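Local coordinates for alkaline serine protease AL20 (Nesterenkonia abyssinica, PDB 3CP7), which probably hydrolyses peptide bonds in proteins as a secreted, trypsin-like serine protease active under alkaline conditions, at residues S34-G48 and W82-V96. Numbering follows the deposited sequence.
Sequences STVATAGHCLHDGNG and WANRGDFEHDYAFAV. With FMT (formic acid), chain C.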
ATOM      1  N   SER A  34       9.501 -11.725  -8.115  1.00  9.46           N
ATOM      2  CA  SER A  34       8.084 -12.046  -8.225  1.00  9.55           C
ATOM      3  C   SER A  34       7.207 -10.848  -8.572  1.00  9.06           C
ATOM      4  O   SER A  34       5.990 -10.922  -8.402  1.00  9.74           O
ATOM      5  CB  SER A  34       7.585 -12.645  -6.906  1.00  9.47           C
ATOM      6  OG  SER A  34       8.315 -13.816  -6.574  1.00 10.43           O
ATOM      7  N   THR A  35       7.812  -9.760  -9.040  1.00  8.75           N
ATOM      8  CA  THR A  35       7.092  -8.488  -9.127  1.00  9.18           C
ATOM      9  C   THR A  35       6.831  -8.054 -10.559  1.00  8.55           C
ATOM     10  O   THR A  35       7.757  -7.982 -11.378  1.00  8.65           O
ATOM     11  CB  THR A  35       7.848  -7.385  -8.370  1.00  9.75           C
ATOM     12  OG1 THR A  35       7.987  -7.761  -6.997  1.00 10.65           O
ATOM     13  CG2 THR A  35       7.092  -6.052  -8.399  1.00 10.71           C
ATOM     14  N   VAL A  36       5.561  -7.750 -10.836  1.00  8.51           N
ATOM     15  CA  VAL A  36       5.177  -7.100 -12.093  1.00  8.42           C
ATOM     16  C   VAL A  36       4.647  -5.689 -11.841  1.00  8.15           C
ATOM     17  O   VAL A  36       3.942  -5.430 -10.851  1.00  8.95           O
ATOM     18  CB  VAL A  36       4.149  -7.919 -12.923  1.00  8.48           C
ATOM     19  CG1 VAL A  36       4.749  -9.242 -13.382  1.00 10.26           C
ATOM     20  CG2 VAL A  36       2.850  -8.160 -12.144  1.00  9.15           C
ATOM     21  N   ALA A  37       4.999  -4.785 -12.747  1.00  7.63           N
ATOM     22  CA  ALA A  37       4.459  -3.434 -12.763  1.00  7.85           C
ATOM     23  C   ALA A  37       3.191  -3.428 -13.584  1.00  7.61           C
ATOM     24  O   ALA A  37       3.100  -4.077 -14.639  1.00  7.87           O
ATOM     25  CB  ALA A  37       5.452  -2.487 -13.374  1.00  8.35           C
ATOM     26  N   THR A  38       2.209  -2.678 -13.098  1.00  7.55           N
ATOM     27  CA  THR A  38       0.950  -2.528 -13.811  1.00  7.48           C
ATOM     28  C   THR A  38       0.317  -1.193 -13.416  1.00  7.33           C
ATOM     29  O   THR A  38       0.970  -0.359 -12.770  1.00  7.46           O
ATOM     30  CB  THR A  38       0.018  -3.746 -13.548  1.00  7.73           C
ATOM     31  OG1 THR A  38      -1.085  -3.707 -14.458  1.00  7.44           O
ATOM     32  CG2 THR A  38      -0.499  -3.787 -12.111  1.00  7.48           C
ATOM     33  N   ALA A  39      -0.931  -0.970 -13.823  1.00  7.00           N
ATOM     34  CA  ALA A  39      -1.670   0.234 -13.420  1.00  7.50           C
ATOM     35  C   ALA A  39      -2.423  -0.038 -12.128  1.00  7.72           C
ATOM     36  O   ALA A  39      -2.877  -1.157 -11.883  1.00  8.81           O
ATOM     37  CB  ALA A  39      -2.641   0.665 -14.516  1.00  7.62           C
ATOM     38  N   GLY A  40      -2.584   0.996 -11.309  1.00  7.73           N
ATOM     39  CA  GLY A  40      -3.401   0.877 -10.103  1.00  8.39           C
ATOM     40  C   GLY A  40      -4.798   0.378 -10.414  1.00  8.49           C
ATOM     41  O   GLY A  40      -5.318  -0.489  -9.710  1.00  8.82           O
ATOM     42  N   HIS A  41      -5.417   0.893 -11.478  1.00  8.44           N
ATOM     43  CA  HIS A  41      -6.785   0.524 -11.789  1.00  9.00           C
ATOM     44  C   HIS A  41      -6.914  -0.910 -12.296  1.00  9.40           C
ATOM     45  O   HIS A  41      -8.026  -1.418 -12.409  1.00 10.79           O
ATOM     46  CB  HIS A  41      -7.438   1.545 -12.730  1.00  8.79           C
ATOM     47  CG  HIS A  41      -7.095   1.381 -14.180  1.00  8.19           C
ATOM     48  ND1 HIS A  41      -6.168   2.172 -14.833  1.00  7.68           N
ATOM     49  CD2 HIS A  41      -7.606   0.543 -15.117  1.00  8.81           C
ATOM     50  CE1 HIS A  41      -6.113   1.810 -16.106  1.00  7.66           C
ATOM     51  NE2 HIS A  41      -6.978   0.831 -16.304  1.00  8.95           N
ATOM     52  N   CYS A  42      -5.790  -1.563 -12.589  1.00  9.37           N
ATOM     53  CA  CYS A  42      -5.802  -2.979 -12.977  1.00 10.12           C
ATOM     54  C   CYS A  42      -5.806  -3.907 -11.770  1.00 10.67           C
ATOM     55  O   CYS A  42      -5.941  -5.127 -11.927  1.00 11.47           O
ATOM     56  CB  CYS A  42      -4.586  -3.314 -13.837  1.00 10.08           C
ATOM     57  SG  CYS A  42      -4.581  -2.504 -15.462  1.00 11.58           S
ATOM     58  N   LEU A  43      -5.655  -3.356 -10.567  1.00 10.30           N
ATOM     59  CA  LEU A  43      -5.715  -4.219  -9.384  1.00 10.37           C
ATOM     60  C   LEU A  43      -6.496  -3.647  -8.203  1.00 10.61           C
ATOM     61  O   LEU A  43      -6.651  -4.326  -7.178  1.00 10.33           O
ATOM     62  CB  LEU A  43      -4.319  -4.715  -8.961  1.00 10.77           C
ATOM     63  CG  LEU A  43      -3.177  -3.716  -8.771  1.00  9.22           C
ATOM     64  CD1 LEU A  43      -3.454  -2.809  -7.563  1.00 11.55           C
ATOM     65  CD2 LEU A  43      -1.862  -4.475  -8.606  1.00 10.81           C
ATOM     66  N   HIS A  44      -7.029  -2.435  -8.355  1.00 10.59           N
ATOM     67  CA  HIS A  44      -7.830  -1.823  -7.301  1.00 11.48           C
ATOM     68  C   HIS A  44      -8.839  -0.854  -7.903  1.00 12.18           C
ATOM     69  O   HIS A  44      -8.507  -0.111  -8.831  1.00 11.35           O
ATOM     70  CB  HIS A  44      -6.940  -1.116  -6.270  1.00 11.09           C
ATOM     71  CG  HIS A  44      -7.674  -0.697  -5.036  1.00 10.75           C
ATOM     72  ND1 HIS A  44      -8.490   0.411  -4.999  1.00 11.65           N
ATOM     73  CD2 HIS A  44      -7.744  -1.259  -3.805  1.00 11.91           C
ATOM     74  CE1 HIS A  44      -9.018   0.527  -3.792  1.00 12.13           C
ATOM     75  NE2 HIS A  44      -8.590  -0.481  -3.051  1.00 12.36           N
ATOM     76  N   ASP A  45     -10.057  -0.850  -7.357  1.00 13.95           N
ATOM     77  CA  ASP A  45     -11.164  -0.041  -7.888  1.00 15.88           C
ATOM     78  C   ASP A  45     -10.913   1.467  -7.853  1.00 16.19           C
ATOM     79  O   ASP A  45     -11.472   2.214  -8.664  1.00 16.99           O
ATOM     80  CB  ASP A  45     -12.461  -0.289  -7.090  1.00 16.54           C
ATOM     81  CG  ASP A  45     -12.998  -1.715  -7.199  1.00 19.65           C
ATOM     82  OD1 ASP A  45     -12.752  -2.421  -8.204  1.00 21.86           O
ATOM     83  OD2 ASP A  45     -13.718  -2.116  -6.257  1.00 22.39           O
ATOM     84  N   GLY A  46     -10.103   1.916  -6.897  1.00 16.05           N
ATOM     85  CA  GLY A  46      -9.989   3.343  -6.616  1.00 17.54           C
ATOM     86  C   GLY A  46     -10.961   3.757  -5.526  1.00 18.87           C
ATOM     87  O   GLY A  46     -11.427   2.914  -4.750  1.00 18.22           O
ATOM     88  N   ASN A  47     -11.285   5.047  -5.482  1.00 20.46           N
ATOM     89  CA  ASN A  47     -12.001   5.629  -4.334  1.00 22.33           C
ATOM     90  C   ASN A  47     -13.228   4.831  -3.864  1.00 22.80           C
ATOM     91  O   ASN A  47     -14.183   4.639  -4.622  1.00 23.15           O
ATOM     92  CB  ASN A  47     -12.365   7.099  -4.594  1.00 23.02           C
ATOM     93  CG  ASN A  47     -12.689   7.860  -3.309  1.00 24.78           C
ATOM     94  OD1 ASN A  47     -12.774   7.276  -2.226  1.00 28.16           O
ATOM     95  ND2 ASN A  47     -12.866   9.173  -3.428  1.00 26.78           N
ATOM     96  N   GLY A  48     -13.173   4.363  -2.615  1.00 23.04           N
ATOM     97  CA  GLY A  48     -14.275   3.641  -1.979  1.00 23.62           C
ATOM     98  C   GLY A  48     -14.472   2.201  -2.423  1.00 23.61           C
ATOM     99  O   GLY A  48     -15.420   1.542  -1.991  1.00 24.52           O
ATOM    100  N   TRP A  82      -3.973   6.324  -5.587  1.00  8.63           N
ATOM    101  CA  TRP A  82      -4.946   5.617  -6.416  1.00  9.31           C
ATOM    102  C   TRP A  82      -6.027   4.947  -5.553  1.00  9.71           C
ATOM    103  O   TRP A  82      -7.227   5.155  -5.761  1.00  9.80           O
ATOM    104  CB  TRP A  82      -4.301   4.587  -7.368  1.00  9.32           C
ATOM    105  CG  TRP A  82      -5.392   3.905  -8.098  1.00  9.06           C
ATOM    106  CD1 TRP A  82      -5.944   2.678  -7.824  1.00  9.88           C
ATOM    107  CD2 TRP A  82      -6.183   4.484  -9.128  1.00  9.43           C
ATOM    108  NE1 TRP A  82      -7.013   2.446  -8.662  1.00  8.93           N
ATOM    109  CE2 TRP A  82      -7.189   3.547  -9.465  1.00  9.06           C
ATOM    110  CE3 TRP A  82      -6.132   5.708  -9.818  1.00 10.43           C
ATOM    111  CZ2 TRP A  82      -8.136   3.800 -10.463  1.00 10.31           C
ATOM    112  CZ3 TRP A  82      -7.067   5.956 -10.821  1.00  9.81           C
ATOM    113  CH2 TRP A  82      -8.057   5.005 -11.126  1.00 10.27           C
ATOM    114  N   ALA A  83      -5.601   4.141  -4.584  1.00 10.20           N
ATOM    115  CA  ALA A  83      -6.557   3.383  -3.761  1.00 11.29           C
ATOM    116  C   ALA A  83      -7.539   4.265  -3.013  1.00 11.45           C
ATOM    117  O   ALA A  83      -8.712   3.907  -2.869  1.00 11.89           O
ATOM    118  CB  ALA A  83      -5.818   2.498  -2.767  1.00 11.82           C
ATOM    119  N   ASN A  84      -7.051   5.396  -2.522  1.00 11.55           N
ATOM    120  CA  ASN A  84      -7.837   6.236  -1.649  1.00 12.17           C
ATOM    121  C   ASN A  84      -8.673   7.265  -2.407  1.00 12.65           C
ATOM    122  O   ASN A  84      -9.737   7.661  -1.933  1.00 12.84           O
ATOM    123  CB  ASN A  84      -6.948   6.902  -0.586  1.00 12.60           C
ATOM    124  CG  ASN A  84      -6.497   5.924   0.512  1.00 13.47           C
ATOM    125  OD1 ASN A  84      -7.153   5.814   1.544  1.00 13.04           O
ATOM    126  ND2 ASN A  84      -5.362   5.229   0.302  1.00 11.22           N
ATOM    127  N   ARG A  85      -8.202   7.713  -3.574  1.00 12.30           N
ATOM    128  CA  ARG A  85      -8.816   8.864  -4.236  1.00 13.37           C
ATOM    129  C   ARG A  85      -8.982   8.710  -5.766  1.00 12.41           C
ATOM    130  O   ARG A  85      -9.551   9.587  -6.418  1.00 13.25           O
ATOM    131  CB  ARG A  85      -8.021  10.147  -3.886  1.00 13.79           C
ATOM    132  CG  ARG A  85      -7.700  10.308  -2.367  1.00 15.61           C
ATOM    133  CD  ARG A  85      -6.979  11.607  -1.981  1.00 15.95           C
ATOM    134  NE  ARG A  85      -5.580  11.683  -2.413  1.00 16.82           N
ATOM    135  CZ  ARG A  85      -5.191  12.205  -3.577  1.00 15.58           C
ATOM    136  NH1 ARG A  85      -3.904  12.258  -3.895  1.00 14.98           N
ATOM    137  NH2 ARG A  85      -6.096  12.671  -4.425  1.00 16.95           N
ATOM    138  N   GLY A  86      -8.492   7.614  -6.345  1.00 11.27           N
ATOM    139  CA  GLY A  86      -8.523   7.445  -7.802  1.00 11.05           C
ATOM    140  C   GLY A  86      -7.687   8.496  -8.513  1.00 10.49           C
ATOM    141  O   GLY A  86      -8.032   8.939  -9.614  1.00 11.15           O
ATOM    142  N   ASP A  87      -6.581   8.889  -7.883  1.00  9.43           N
ATOM    143  CA  ASP A  87      -5.711   9.953  -8.385  1.00  9.31           C
ATOM    144  C   ASP A  87      -4.889   9.433  -9.555  1.00  8.83           C
ATOM    145  O   ASP A  87      -3.970   8.629  -9.363  1.00  8.94           O
ATOM    146  CB  ASP A  87      -4.785  10.387  -7.249  1.00  9.02           C
ATOM    147  CG  ASP A  87      -3.882  11.558  -7.610  1.00  9.75           C
ATOM    148  OD1 ASP A  87      -3.814  11.981  -8.786  1.00  9.63           O
ATOM    149  OD2 ASP A  87      -3.217  12.068  -6.683  1.00 11.48           O
ATOM    150  N   PHE A  88      -5.184   9.907 -10.761  1.00  9.23           N
ATOM    151  CA  PHE A  88      -4.470   9.436 -11.951  1.00  9.03           C
ATOM    152  C   PHE A  88      -2.983   9.799 -11.971  1.00  9.06           C
ATOM    153  O   PHE A  88      -2.202   9.146 -12.681  1.00  8.82           O
ATOM    154  CB  PHE A  88      -5.162   9.876 -13.247  1.00 10.34           C
ATOM    155  CG  PHE A  88      -6.370   9.048 -13.589  1.00  9.96           C
ATOM    156  CD1 PHE A  88      -7.654   9.532 -13.364  1.00 12.62           C
ATOM    157  CD2 PHE A  88      -6.217   7.762 -14.103  1.00 10.99           C
ATOM    158  CE1 PHE A  88      -8.772   8.744 -13.671  1.00 12.74           C
ATOM    159  CE2 PHE A  88      -7.330   6.970 -14.417  1.00 11.80           C
ATOM    160  CZ  PHE A  88      -8.603   7.478 -14.200  1.00 12.47           C
ATOM    161  N   GLU A  89      -2.571  10.796 -11.185  1.00  8.58           N
ATOM    162  CA  GLU A  89      -1.128  11.053 -11.094  1.00  9.05           C
ATOM    163  C   GLU A  89      -0.371   9.852 -10.534  1.00  8.30           C
ATOM    164  O   GLU A  89       0.844   9.750 -10.709  1.00  8.28           O
ATOM    165  CB  GLU A  89      -0.809  12.298 -10.259  1.00  9.02           C
ATOM    166  CG  GLU A  89      -1.193  13.607 -10.935  1.00 10.28           C
ATOM    167  CD  GLU A  89      -0.621  14.833 -10.257  1.00 10.35           C
ATOM    168  OE1 GLU A  89      -0.323  14.779  -9.042  1.00 12.73           O
ATOM    169  OE2 GLU A  89      -0.472  15.854 -10.965  1.00 11.95           O
ATOM    170  N   HIS A  90      -1.096   8.952  -9.861  1.00  7.89           N
ATOM    171  CA  HIS A  90      -0.470   7.784  -9.237  1.00  7.95           C
ATOM    172  C   HIS A  90      -1.151   6.491  -9.639  1.00  7.92           C
ATOM    173  O   HIS A  90      -1.240   5.558  -8.843  1.00  7.28           O
ATOM    174  CB  HIS A  90      -0.404   7.956  -7.712  1.00  8.37           C
ATOM    175  CG  HIS A  90       0.349   9.184  -7.312  1.00  8.78           C
ATOM    176  ND1 HIS A  90       1.725   9.221  -7.254  1.00  9.04           N
ATOM    177  CD2 HIS A  90      -0.075  10.437  -7.029  1.00  8.91           C
ATOM    178  CE1 HIS A  90       2.116  10.437  -6.917  1.00  9.60           C
ATOM    179  NE2 HIS A  90       1.045  11.199  -6.793  1.00  9.68           N
ATOM    180  N   ASP A  91      -1.591   6.406 -10.892  1.00  7.42           N
ATOM    181  CA  ASP A  91      -2.223   5.181 -11.371  1.00  7.63           C
ATOM    182  C   ASP A  91      -1.159   4.167 -11.783  1.00  7.93           C
ATOM    183  O   ASP A  91      -1.056   3.797 -12.954  1.00  8.25           O
ATOM    184  CB  ASP A  91      -3.182   5.442 -12.539  1.00  7.25           C
ATOM    185  CG  ASP A  91      -3.978   4.208 -12.930  1.00  8.42           C
ATOM    186  OD1 ASP A  91      -4.520   4.167 -14.056  1.00  7.59           O
ATOM    187  OD2 ASP A  91      -4.068   3.269 -12.112  1.00  8.73           O
ATOM    188  N   TYR A  92      -0.351   3.750 -10.811  1.00  7.68           N
ATOM    189  CA  TYR A  92       0.633   2.687 -10.991  1.00  7.55           C
ATOM    190  C   TYR A  92       0.532   1.753  -9.786  1.00  7.85           C
ATOM    191  O   TYR A  92      -0.006   2.116  -8.728  1.00  8.08           O
ATOM    192  CB  TYR A  92       2.063   3.244 -11.133  1.00  8.08           C
ATOM    193  CG  TYR A  92       2.419   4.242 -10.063  1.00  7.76           C
ATOM    194  CD1 TYR A  92       2.426   5.615 -10.338  1.00  7.69           C
ATOM    195  CD2 TYR A  92       2.717   3.837  -8.760  1.00  7.95           C
ATOM    196  CE1 TYR A  92       2.725   6.545  -9.348  1.00  8.93           C
ATOM    197  CE2 TYR A  92       3.006   4.756  -7.764  1.00  8.78           C
ATOM    198  CZ  TYR A  92       3.007   6.118  -8.060  1.00  7.62           C
ATOM    199  OH  TYR A  92       3.285   7.039  -7.074  1.00  8.66           O
ATOM    200  N   ALA A  93       1.056   0.544  -9.954  1.00  7.54           N
ATOM    201  CA  ALA A  93       0.950  -0.475  -8.925  1.00  7.69           C
ATOM    202  C   ALA A  93       1.864  -1.621  -9.264  1.00  7.26           C
ATOM    203  O   ALA A  93       2.410  -1.695 -10.360  1.00  7.65           O
ATOM    204  CB  ALA A  93      -0.489  -0.969  -8.810  1.00  8.51           C
ATOM    205  N   PHE A  94       2.015  -2.523  -8.305  1.00  7.52           N
ATOM    206  CA  PHE A  94       2.828  -3.710  -8.503  1.00  7.55           C
ATOM    207  C   PHE A  94       2.068  -4.897  -7.977  1.00  7.88           C
ATOM    208  O   PHE A  94       1.373  -4.784  -6.960  1.00  9.04           O
ATOM    209  CB  PHE A  94       4.170  -3.545  -7.771  1.00  8.31           C
ATOM    210  CG  PHE A  94       4.955  -2.362  -8.251  1.00  7.40           C
ATOM    211  CD1 PHE A  94       5.798  -2.483  -9.355  1.00  7.71           C
ATOM    212  CD2 PHE A  94       4.789  -1.107  -7.661  1.00  7.60           C
ATOM    213  CE1 PHE A  94       6.491  -1.390  -9.845  1.00  8.44           C
ATOM    214  CE2 PHE A  94       5.470  -0.013  -8.149  1.00  8.59           C
ATOM    215  CZ  PHE A  94       6.306  -0.139  -9.254  1.00  9.46           C
ATOM    216  N   ALA A  95       2.188  -6.030  -8.654  1.00  7.93           N
ATOM    217  CA  ALA A  95       1.620  -7.272  -8.136  1.00  8.18           C
ATOM    218  C   ALA A  95       2.758  -8.236  -7.873  1.00  8.54           C
ATOM    219  O   ALA A  95       3.639  -8.437  -8.716  1.00  8.69           O
ATOM    220  CB  ALA A  95       0.616  -7.866  -9.123  1.00  8.94           C
ATOM    221  N   VAL A  96       2.735  -8.816  -6.679  1.00  9.00           N
ATOM    222  CA  VAL A  96       3.713  -9.821  -6.289  1.00  9.25           C
ATOM    223  C   VAL A  96       3.077 -11.196  -6.488  1.00  9.66           C
ATOM    224  O   VAL A  96       2.031 -11.497  -5.903  1.00 10.28           O
ATOM    225  CB  VAL A  96       4.153  -9.630  -4.830  1.00  9.18           C
ATOM    226  CG1 VAL A  96       5.225 -10.651  -4.463  1.00 11.05           C
ATOM    227  CG2 VAL A  96       4.673  -8.208  -4.618  1.00 10.39           C
TER
HETATM  228  C   FMT C 219      -8.110  -1.435 -19.253  1.00 13.46           C
HETATM  229  O1  FMT C 219      -8.258  -0.795 -18.198  1.00 13.54           O
HETATM  230  O2  FMT C 219      -7.374  -1.055 -20.167  1.00 12.36           O
HETATM  231  O   HOH W   1     -10.958   3.823  -1.227  1.00 24.39           O
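Strands 35-38 and 93-96 pair antiparallel in the N-terminal beta-barrel of this trypsin-like fold, their axes 4.7 Å apart at closest. V36 with A95 and T38 with A93 are the hydrogen-bonded pairs. T35 with V96 and A37 with F94 are the non-hydrogen-bonded ones. V36 CG2 packs on the A95 methyl, on the face that also carries T38 and A93. On the other face, A37 CB touches the F94 ring at CE1.

After strand 35-38 and before strand 93-96, H41 meets D91, which grips it with both carboxylate oxygens, each through its syn lone pair. H41 ND1 donates to D91 OD1 over 2.7 Å, with the oxygen in the ring plane. H41 N donates to D91 OD2 at 2.8 Å. With S188 OG also bonded to OD1, three hydrogen bonds hold the carboxylate. Its plane is turned 39° from the imidazole. With S169, H41 and D91 probably form the Ser-His-Asp triad, as in trypsin-like proteases. Formic acid accepts from H41 NE2 and also bonds S169 OG.

With CG anti to the backbone N (chi1 177°), the W82 indole reaches in between D91 OD2 and H41 N on one face and G46 CA and G86 CA on the other. G40 CA makes a CH-pi contact with the five-membered ring. A83 CB sits over the centre of the H44 imidazole. W82 NE1 donates almost straight (174°) to H44 O, 3.0 Å away and in the indole plane.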